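Afp2 (Serratia entomophila, PDB 6RBN) probably builds part of the contractile sheath around the inner tube of the anti-feeding prophage, a phage-tail-like injection system. Local coordinates at residues V259-L270 / R282-L291; S21-F32 / S70-G80. One frame throughout, in Å; residues are numbered along the deposited sequence.

Interaction 1. Residues V259-L270 / R282-L291; sequences VERDIQKSLNKL and RVKAAVDSYL
R282 meets L270 through its guanidinium end: NE lies 3.4 Å from L270 CD2, and NH2 is nearly as close to the same methyl. The arginine chain bends at chi3, and the guanidinium end crosses L270 obliquely, while its charge is paired with E273 through NH2. V283 splits its two methyls between neighbours. CG2 faces L270 CD1 at 3.8 Å, the two side chains sliding past each other in opposite directions, whereas CG1 takes the branched end of L267, which comes in at roughly a right angle. A286, whose CB points at the other helix, presents that methyl to L267 CD2 and S266 OG at the limit of contact. One turn on from V283, V287 CG1 stands 3.9 Å from I263 CD1, again nearly crosswise. Y290 has CG anti to the backbone N (chi1 177°), and its ring extends over to helix 250-267, where CD2 lies 3.9 Å from I263 CG1 and V259 CG1 sits at the ring edge, near its plane. Its OH is 3.0 Å from D262 OD2, the carboxylate and ring planes being 71° apart. L291 closes the row, its CD2 4.3 Å from V259 CG1.

The segments belong to two successive helices that cross at 139°, 10.4 Å apart at closest approach, within the sheath protein's C-terminal domain. V283, V287 and L291 also touch strand 328-335. The contact is chiefly aliphatic, with the D262 carboxylate and Y290 hydroxyl close together at one end and R282, paired with E273, at the other, consistent with apolar burial contributing most to holding the two helices together.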
loop_
_atom_site.group_PDB
_atom_site.type_symbol
_atom_site.label_atom_id
_atom_site.label_comp_id
_atom_site.label_asym_id
_atom_site.label_seq_id
_atom_site.Cartn_x
_atom_site.Cartn_y
_atom_site.Cartn_z
ATOM N N VAL C 259 -20.922 59.326 45.061
ATOM C CA VAL C 259 -20.054 58.482 44.246
ATOM C C VAL C 259 -19.165 57.620 45.134
ATOM O O VAL C 259 -18.983 56.424 44.881
ATOM C CB VAL C 259 -19.231 59.358 43.282
ATOM C CG1 VAL C 259 -18.205 58.547 42.548
ATOM C CG2 VAL C 259 -20.134 60.007 42.283
ATOM N N GLU C 260 -18.624 58.210 46.202
ATOM C CA GLU C 260 -17.710 57.491 47.085
ATOM C C GLU C 260 -18.421 56.406 47.876
ATOM O O GLU C 260 -17.821 55.374 48.191
ATOM C CB GLU C 260 -17.014 58.481 48.016
ATOM C CG GLU C 260 -15.960 59.285 47.295
ATOM C CD GLU C 260 -15.436 60.472 48.055
ATOM O OE1 GLU C 260 -15.992 60.808 49.115
ATOM O OE2 GLU C 260 -14.473 61.089 47.573
ATOM N N ARG C 261 -19.699 56.604 48.191
ATOM C CA ARG C 261 -20.431 55.564 48.904
ATOM C C ARG C 261 -20.898 54.465 47.962
ATOM O O ARG C 261 -20.856 53.284 48.316
ATOM C CB ARG C 261 -21.616 56.165 49.659
ATOM C CG ARG C 261 -21.222 56.998 50.862
ATOM C CD ARG C 261 -22.433 57.671 51.480
ATOM N NE ARG C 261 -23.344 56.710 52.089
ATOM C CZ ARG C 261 -23.274 56.318 53.356
ATOM N NH1 ARG C 261 -22.341 56.814 54.155
ATOM N NH2 ARG C 261 -24.143 55.435 53.825
ATOM N N ASP C 262 -21.339 54.821 46.753
ATOM C CA ASP C 262 -21.858 53.808 45.842
ATOM C C ASP C 262 -20.761 52.989 45.183
ATOM O O ASP C 262 -21.025 51.860 44.759
ATOM C CB ASP C 262 -22.729 54.451 44.768
ATOM C CG ASP C 262 -24.042 54.962 45.313
ATOM O OD1 ASP C 262 -24.538 54.383 46.301
ATOM O OD2 ASP C 262 -24.580 55.938 44.754
ATOM N N ILE C 263 -19.546 53.524 45.070
ATOM C CA ILE C 263 -18.442 52.712 44.574
ATOM C C ILE C 263 -17.977 51.734 45.644
ATOM O O ILE C 263 -17.734 50.555 45.359
ATOM C CB ILE C 263 -17.301 53.606 44.051
ATOM C CG1 ILE C 263 -17.708 54.249 42.728
ATOM C CG2 ILE C 263 -16.013 52.837 43.864
ATOM C CD1 ILE C 263 -16.688 55.195 42.177
ATOM N N GLN C 264 -17.894 52.181 46.901
ATOM C CA GLN C 264 -17.466 51.259 47.944
ATOM C C GLN C 264 -18.554 50.264 48.322
ATOM O O GLN C 264 -18.237 49.223 48.893
ATOM C CB GLN C 264 -16.999 52.000 49.196
ATOM C CG GLN C 264 -18.084 52.643 50.017
ATOM C CD GLN C 264 -17.543 53.291 51.270
ATOM O OE1 GLN C 264 -16.350 53.220 51.550
ATOM N NE2 GLN C 264 -18.422 53.914 52.041
ATOM N N LYS C 265 -19.821 50.545 48.014
ATOM C CA LYS C 265 -20.838 49.510 48.149
ATOM C C LYS C 265 -20.685 48.441 47.079
ATOM O O LYS C 265 -21.037 47.280 47.308
ATOM C CB LYS C 265 -22.238 50.118 48.088
ATOM C CG LYS C 265 -22.683 50.801 49.370
ATOM C CD LYS C 265 -23.985 51.570 49.191
ATOM C CE LYS C 265 -25.212 50.730 49.521
ATOM N NZ LYS C 265 -25.530 49.705 48.489
ATOM N N SER C 266 -20.160 48.810 45.913
ATOM C CA SER C 266 -19.973 47.846 44.840
ATOM C C SER C 266 -18.665 47.086 44.977
ATOM O O SER C 266 -18.572 45.939 44.530
ATOM C CB SER C 266 -20.023 48.550 43.488
ATOM O OG SER C 266 -19.796 47.635 42.434
ATOM N N LEU C 267 -17.650 47.695 45.581
ATOM C CA LEU C 267 -16.353 47.053 45.727
ATOM C C LEU C 267 -16.199 46.296 47.038
ATOM O O LEU C 267 -15.156 45.675 47.246
ATOM C CB LEU C 267 -15.226 48.078 45.599
ATOM C CG LEU C 267 -15.065 48.750 44.237
ATOM C CD1 LEU C 267 -13.907 49.725 44.264
ATOM C CD2 LEU C 267 -14.882 47.722 43.147
ATOM N N ASN C 268 -17.194 46.328 47.926
ATOM C CA ASN C 268 -17.142 45.465 49.101
ATOM C C ASN C 268 -17.386 44.008 48.755
ATOM O O ASN C 268 -17.014 43.129 49.535
ATOM C CB ASN C 268 -18.147 45.905 50.163
ATOM C CG ASN C 268 -17.664 47.084 50.976
ATOM O OD1 ASN C 268 -16.494 47.166 51.341
ATOM N ND2 ASN C 268 -18.569 48.004 51.268
ATOM N N LYS C 269 -18.002 43.729 47.611
ATOM C CA LYS C 269 -18.153 42.356 47.161
ATOM C C LYS C 269 -16.909 41.822 46.467
ATOM O O LYS C 269 -16.880 40.641 46.110
ATOM C CB LYS C 269 -19.363 42.244 46.235
ATOM C CG LYS C 269 -20.677 42.527 46.935
ATOM C CD LYS C 269 -21.861 42.287 46.021
ATOM C CE LYS C 269 -21.974 43.371 44.973
ATOM N NZ LYS C 269 -22.319 44.676 45.593
ATOM N N LEU C 270 -15.889 42.653 46.271
ATOM C CA LEU C 270 -14.615 42.220 45.717
ATOM C C LEU C 270 -13.500 42.232 46.753
ATOM O O LEU C 270 -12.328 42.096 46.394
ATOM C CB LEU C 270 -14.229 43.096 44.526
ATOM C CG LEU C 270 -15.143 42.949 43.313
ATOM C CD1 LEU C 270 -14.749 43.924 42.228
ATOM C CD2 LEU C 270 -15.095 41.527 42.803
ATOM N N ARG C 282 -11.111 43.566 37.098
ATOM C CA ARG C 282 -12.519 43.434 37.443
ATOM C C ARG C 282 -12.959 44.555 38.373
ATOM O O ARG C 282 -14.149 44.880 38.433
ATOM C CB ARG C 282 -12.764 42.051 38.049
ATOM C CG ARG C 282 -14.219 41.665 38.176
ATOM C CD ARG C 282 -14.387 40.232 38.615
ATOM N NE ARG C 282 -13.900 40.005 39.964
ATOM C CZ ARG C 282 -13.837 38.810 40.535
ATOM N NH1 ARG C 282 -14.242 37.736 39.876
ATOM N NH2 ARG C 282 -13.376 38.690 41.769
ATOM N N VAL C 283 -12.019 45.183 39.072
ATOM C CA VAL C 283 -12.347 46.350 39.881
ATOM C C VAL C 283 -12.557 47.575 39.002
ATOM O O VAL C 283 -13.575 48.265 39.117
ATOM C CB VAL C 283 -11.259 46.592 40.943
ATOM C CG1 VAL C 283 -11.458 47.927 41.605
ATOM C CG2 VAL C 283 -11.321 45.514 41.992
ATOM N N LYS C 284 -11.621 47.855 38.094
ATOM C CA LYS C 284 -11.706 49.088 37.320
ATOM C C LYS C 284 -12.765 49.039 36.230
ATOM O O LYS C 284 -13.071 50.082 35.650
ATOM C CB LYS C 284 -10.365 49.435 36.680
ATOM C CG LYS C 284 -10.011 48.608 35.474
ATOM C CD LYS C 284 -8.683 49.056 34.904
ATOM C CE LYS C 284 -8.787 50.444 34.309
ATOM N NZ LYS C 284 -9.684 50.473 33.132
ATOM N N ALA C 285 -13.322 47.871 35.933
ATOM C CA ALA C 285 -14.461 47.799 35.034
ATOM C C ALA C 285 -15.785 47.843 35.770
ATOM O O ALA C 285 -16.812 48.147 35.154
ATOM C CB ALA C 285 -14.391 46.533 34.192
ATOM N N ALA C 286 -15.786 47.545 37.068
ATOM C CA ALA C 286 -16.955 47.785 37.897
ATOM C C ALA C 286 -17.131 49.259 38.213
ATOM O O ALA C 286 -18.239 49.677 38.559
ATOM C CB ALA C 286 -16.854 46.991 39.196
ATOM N N VAL C 287 -16.070 50.050 38.103
ATOM C CA VAL C 287 -16.161 51.487 38.320
ATOM C C VAL C 287 -16.495 52.214 37.025
ATOM O O VAL C 287 -17.306 53.143 37.022
ATOM C CB VAL C 287 -14.850 52.002 38.942
ATOM C CG1 VAL C 287 -14.933 53.479 39.202
ATOM C CG2 VAL C 287 -14.550 51.266 40.225
ATOM N N ASP C 288 -15.891 51.792 35.907
ATOM C CA ASP C 288 -16.212 52.380 34.609
ATOM C C ASP C 288 -17.647 52.100 34.192
ATOM O O ASP C 288 -18.242 52.901 33.468
ATOM C CB ASP C 288 -15.264 51.860 33.532
ATOM C CG ASP C 288 -13.891 52.464 33.622
ATOM O OD1 ASP C 288 -13.778 53.611 34.098
ATOM O OD2 ASP C 288 -12.921 51.805 33.197
ATOM N N SER C 289 -18.218 50.974 34.621
ATOM C CA SER C 289 -19.626 50.727 34.340
ATOM C C SER C 289 -20.519 51.614 35.192
ATOM O O SER C 289 -21.592 52.024 34.740
ATOM C CB SER C 289 -19.970 49.258 34.574
ATOM O OG SER C 289 -19.920 48.940 35.950
ATOM N N TYR C 290 -20.097 51.918 36.420
ATOM C CA TYR C 290 -20.868 52.821 37.266
ATOM C C TYR C 290 -20.762 54.257 36.775
ATOM O O TYR C 290 -21.769 54.968 36.686
ATOM C CB TYR C 290 -20.405 52.719 38.718
ATOM C CG TYR C 290 -21.126 53.679 39.634
ATOM C CD1 TYR C 290 -22.440 53.451 40.009
ATOM C CD2 TYR C 290 -20.496 54.818 40.115
ATOM C CE1 TYR C 290 -23.106 54.328 40.837
ATOM C CE2 TYR C 290 -21.155 55.701 40.941
ATOM C CZ TYR C 290 -22.458 55.449 41.299
ATOM O OH TYR C 290 -23.122 56.325 42.121
ATOM N N LEU C 291 -19.550 54.705 36.458
ATOM C CA LEU C 291 -19.354 56.093 36.067
ATOM C C LEU C 291 -19.850 56.396 34.661
ATOM O O LEU C 291 -20.061 57.568 34.344
ATOM C CB LEU C 291 -17.880 56.473 36.179
ATOM C CG LEU C 291 -17.315 56.534 37.594
ATOM C CD1 LEU C 291 -15.829 56.805 37.558
ATOM C CD2 LEU C 291 -18.025 57.599 38.393
#

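Interaction 2. Residues S21-F32 / S70-G80; sequences SVNSAATAVPLF and SLSLWFMHGGG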
loop_
_atom_site.group_PDB
_atom_site.type_symbol
_atom_site.label_atom_id
_atom_site.label_comp_id
_atom_site.label_asym_id
_atom_site.label_seq_id
_atom_site.Cartn_x
_atom_site.Cartn_y
_atom_site.Cartn_z
ATOM N N SER C 21 -47.603 60.151 52.523
ATOM C CA SER C 21 -47.050 59.074 51.719
ATOM C C SER C 21 -45.543 59.231 51.579
ATOM O O SER C 21 -45.033 60.345 51.438
ATOM C CB SER C 21 -47.704 59.046 50.340
ATOM O OG SER C 21 -47.386 60.212 49.604
ATOM N N VAL C 22 -44.837 58.106 51.619
ATOM C CA VAL C 22 -43.385 58.104 51.491
ATOM C C VAL C 22 -43.013 58.154 50.017
ATOM O O VAL C 22 -43.486 57.342 49.215
ATOM C CB VAL C 22 -42.783 56.870 52.176
ATOM C CG1 VAL C 22 -41.300 56.761 51.888
ATOM C CG2 VAL C 22 -43.011 56.952 53.660
ATOM N N ASN C 23 -42.170 59.116 49.659
ATOM C CA ASN C 23 -41.675 59.300 48.302
ATOM C C ASN C 23 -40.169 59.509 48.344
ATOM O O ASN C 23 -39.628 60.490 47.829
ATOM C CB ASN C 23 -42.388 60.465 47.630
ATOM C CG ASN C 23 -42.306 60.402 46.130
ATOM O OD1 ASN C 23 -41.767 59.451 45.569
ATOM N ND2 ASN C 23 -42.833 61.421 45.463
ATOM N N SER C 24 -39.477 58.591 49.012
ATOM C CA SER C 24 -38.119 58.814 49.484
ATOM C C SER C 24 -37.089 58.754 48.362
ATOM O O SER C 24 -37.362 58.323 47.239
ATOM C CB SER C 24 -37.750 57.777 50.537
ATOM O OG SER C 24 -37.688 56.484 49.967
ATOM N N ALA C 25 -35.882 59.198 48.700
ATOM C CA ALA C 25 -34.696 59.048 47.875
ATOM C C ALA C 25 -33.623 58.339 48.688
ATOM O O ALA C 25 -33.511 58.536 49.900
ATOM C CB ALA C 25 -34.177 60.400 47.386
ATOM N N ALA C 26 -32.830 57.509 48.013
ATOM C CA ALA C 26 -31.854 56.680 48.706
ATOM C C ALA C 26 -30.637 57.456 49.187
ATOM O O ALA C 26 -29.961 57.005 50.116
ATOM C CB ALA C 26 -31.399 55.535 47.801
ATOM N N THR C 27 -30.342 58.604 48.584
ATOM C CA THR C 27 -29.157 59.376 48.925
ATOM C C THR C 27 -29.397 60.366 50.055
ATOM O O THR C 27 -28.535 61.211 50.312
ATOM C CB THR C 27 -28.644 60.123 47.694
ATOM O OG1 THR C 27 -29.659 61.011 47.217
ATOM C CG2 THR C 27 -28.280 59.143 46.597
ATOM N N ALA C 28 -30.539 60.282 50.734
ATOM C CA ALA C 28 -30.862 61.190 51.837
ATOM C C ALA C 28 -31.471 60.358 52.960
ATOM O O ALA C 28 -32.687 60.169 53.016
ATOM C CB ALA C 28 -31.800 62.295 51.381
ATOM N N VAL C 29 -30.617 59.856 53.843
ATOM C CA VAL C 29 -31.031 59.186 55.066
ATOM C C VAL C 29 -30.455 59.968 56.239
ATOM O O VAL C 29 -29.267 59.866 56.544
ATOM C CB VAL C 29 -30.572 57.717 55.095
ATOM C CG1 VAL C 29 -30.973 57.054 56.399
ATOM C CG2 VAL C 29 -31.142 56.957 53.918
ATOM N N PRO C 30 -31.265 60.780 56.907
ATOM C CA PRO C 30 -30.733 61.754 57.858
ATOM C C PRO C 30 -30.687 61.234 59.288
ATOM O O PRO C 30 -31.332 60.251 59.654
ATOM C CB PRO C 30 -31.739 62.904 57.752
ATOM C CG PRO C 30 -33.001 62.206 57.498
ATOM C CD PRO C 30 -32.691 61.014 56.646
ATOM N N LEU C 31 -29.907 61.939 60.098
ATOM C CA LEU C 31 -29.871 61.764 61.543
ATOM C C LEU C 31 -30.349 63.072 62.156
ATOM O O LEU C 31 -29.709 64.114 61.977
ATOM C CB LEU C 31 -28.464 61.400 62.019
ATOM C CG LEU C 31 -28.178 61.056 63.484
ATOM C CD1 LEU C 31 -27.070 60.050 63.562
ATOM C CD2 LEU C 31 -27.752 62.280 64.262
ATOM N N PHE C 32 -31.464 63.025 62.875
ATOM C CA PHE C 32 -31.990 64.199 63.562
ATOM C C PHE C 32 -31.497 64.184 65.001
ATOM O O PHE C 32 -31.925 63.349 65.801
ATOM C CB PHE C 32 -33.512 64.223 63.501
ATOM C CG PHE C 32 -34.056 64.506 62.140
ATOM C CD1 PHE C 32 -34.175 65.806 61.689
ATOM C CD2 PHE C 32 -34.434 63.475 61.305
ATOM C CE1 PHE C 32 -34.677 66.070 60.434
ATOM C CE2 PHE C 32 -34.938 63.735 60.052
ATOM C CZ PHE C 32 -35.055 65.033 59.615
ATOM N N SER C 70 -39.194 69.087 63.306
ATOM C CA SER C 70 -38.255 68.694 62.266
ATOM C C SER C 70 -38.730 67.446 61.542
ATOM O O SER C 70 -38.630 67.354 60.314
ATOM C CB SER C 70 -36.874 68.469 62.869
ATOM O OG SER C 70 -36.366 69.668 63.417
ATOM N N LEU C 71 -39.255 66.479 62.286
ATOM C CA LEU C 71 -39.718 65.235 61.690
ATOM C C LEU C 71 -41.070 65.379 61.016
ATOM O O LEU C 71 -41.308 64.736 59.993
ATOM C CB LEU C 71 -39.768 64.151 62.756
ATOM C CG LEU C 71 -38.357 63.707 63.102
ATOM C CD1 LEU C 71 -38.351 62.895 64.335
ATOM C CD2 LEU C 71 -37.887 62.872 61.966
ATOM N N SER C 72 -41.961 66.205 61.564
ATOM C CA SER C 72 -43.245 66.438 60.913
ATOM C C SER C 72 -43.075 67.177 59.593
ATOM O O SER C 72 -43.864 66.976 58.669
ATOM C CB SER C 72 -44.172 67.217 61.841
ATOM O OG SER C 72 -43.673 68.519 62.068
ATOM N N LEU C 73 -42.047 68.017 59.488
ATOM C CA LEU C 73 -41.709 68.669 58.233
ATOM C C LEU C 73 -40.907 67.747 57.324
ATOM O O LEU C 73 -40.888 67.956 56.108
ATOM C CB LEU C 73 -40.948 69.964 58.544
ATOM C CG LEU C 73 -40.762 71.150 57.595
ATOM C CD1 LEU C 73 -39.626 70.970 56.627
ATOM C CD2 LEU C 73 -42.058 71.424 56.855
ATOM N N TRP C 74 -40.268 66.721 57.889
ATOM C CA TRP C 74 -39.565 65.721 57.090
ATOM C C TRP C 74 -40.534 64.811 56.352
ATOM O O TRP C 74 -40.421 64.624 55.136
ATOM C CB TRP C 74 -38.645 64.885 57.981
ATOM C CG TRP C 74 -38.026 63.720 57.273
ATOM C CD1 TRP C 74 -38.407 62.415 57.358
ATOM C CD2 TRP C 74 -36.919 63.752 56.370
ATOM N NE1 TRP C 74 -37.611 61.634 56.563
ATOM C CE2 TRP C 74 -36.687 62.431 55.947
ATOM C CE3 TRP C 74 -36.101 64.770 55.879
ATOM C CZ2 TRP C 74 -35.678 62.104 55.054
ATOM C CZ3 TRP C 74 -35.095 64.441 55.008
ATOM C CH2 TRP C 74 -34.892 63.122 54.598
ATOM N N PHE C 75 -41.485 64.218 57.075
ATOM C CA PHE C 75 -42.326 63.186 56.487
ATOM C C PHE C 75 -43.405 63.731 55.567
ATOM O O PHE C 75 -43.977 62.962 54.791
ATOM C CB PHE C 75 -42.983 62.336 57.573
ATOM C CG PHE C 75 -42.033 61.429 58.291
ATOM C CD1 PHE C 75 -41.514 60.316 57.655
ATOM C CD2 PHE C 75 -41.701 61.652 59.612
ATOM C CE1 PHE C 75 -40.648 59.474 58.310
ATOM C CE2 PHE C 75 -40.838 60.810 60.271
ATOM C CZ PHE C 75 -40.317 59.718 59.622
ATOM N N MET C 76 -43.698 65.025 55.622
ATOM C CA MET C 76 -44.711 65.592 54.745
ATOM C C MET C 76 -44.156 66.000 53.389
ATOM O O MET C 76 -44.889 66.585 52.589
ATOM C CB MET C 76 -45.392 66.788 55.412
ATOM C CG MET C 76 -44.514 67.988 55.626
ATOM S SD MET C 76 -45.411 69.332 56.419
ATOM C CE MET C 76 -46.479 69.852 55.080
ATOM N N HIS C 77 -42.889 65.708 53.110
ATOM C CA HIS C 77 -42.279 65.932 51.808
ATOM C C HIS C 77 -41.686 64.639 51.275
ATOM O O HIS C 77 -40.580 64.616 50.735
ATOM C CB HIS C 77 -41.216 67.020 51.887
ATOM C CG HIS C 77 -41.763 68.351 52.281
ATOM N ND1 HIS C 77 -41.859 68.752 53.594
ATOM C CD2 HIS C 77 -42.271 69.360 51.539
ATOM C CE1 HIS C 77 -42.395 69.958 53.643
ATOM N NE2 HIS C 77 -42.655 70.347 52.410
ATOM N N GLY C 78 -42.419 63.559 51.412
ATOM C CA GLY C 78 -41.853 62.230 51.193
ATOM C C GLY C 78 -41.119 61.734 52.438
ATOM O O GLY C 78 -41.736 61.516 53.467
ATOM N N GLY C 79 -39.808 61.574 52.324
ATOM C CA GLY C 79 -39.005 61.212 53.469
ATOM C C GLY C 79 -39.039 59.731 53.764
ATOM O O GLY C 79 -40.113 59.138 53.881
ATOM N N GLY C 80 -37.871 59.125 53.918
ATOM C CA GLY C 80 -37.809 57.701 54.169
ATOM C C GLY C 80 -37.473 57.398 55.606
ATOM O O GLY C 80 -38.001 58.041 56.515
#
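V22 places both its methyls near the carbonyl of G79, CG1 at 3.3 Å from G79 O and CG2 slightly farther. At N23 the backbones draw close, its CA 4.1 Å from that of G78; the N23 carbonyl is hydrogen-bonded to R186. The same approach brings G78 CA to 3.5 Å from N23 N, backbone against backbone. S24 lays its CB 3.6 Å from G80 CA. After the type I turn from A25 to A28, the A28 carbonyl oxygen comes to the edge of the W74 ring.

The chain then enters strand 30-34, an inner strand of the mixed sheet lying between 82-86 and 102-105, and helix 66-75 packs on it. P30 makes a CH-pi contact, CG being 3.7 Å from the centroid of the W74 six-membered ring and 19° off its normal. W74 holds its CG anti to the backbone N (chi1 172°), which carries the indole across to P30 and F32. G79 CA lies against the opposite face, clamping the indole. F32 turns its edge to the P30 side of W74 in an offset edge-to-face pair, with centroids 5.5 Å apart (five-membered ring of W74) and planes at 73°. L71 lies over a face of the F32 ring, its CD2 3.6 Å from F32 CD2, and S70 CB approaches the same ring obliquely.

Overall arrangement
Interaction 2 closes along the chain before interaction 1 opens, so the two are in series. Their centres lie 27 Å apart and their nearest atoms about 5 Å, without touching. Interaction 2, with its centre about 11 Å from that of the chain, is a buried contact on the mixed sheet that no other protein chain touches. Interaction 1 sits farther out, about 22 Å from the chain centre, and residues of its own segments meet chains of Afp3 and Afp1: K265 forms a salt bridge with D327 of an Afp3 chain. T101 bridges the neighbourhoods, bonding to V29 and touching R261. This placement is consistent with an inner core and a subunit-facing helix pair.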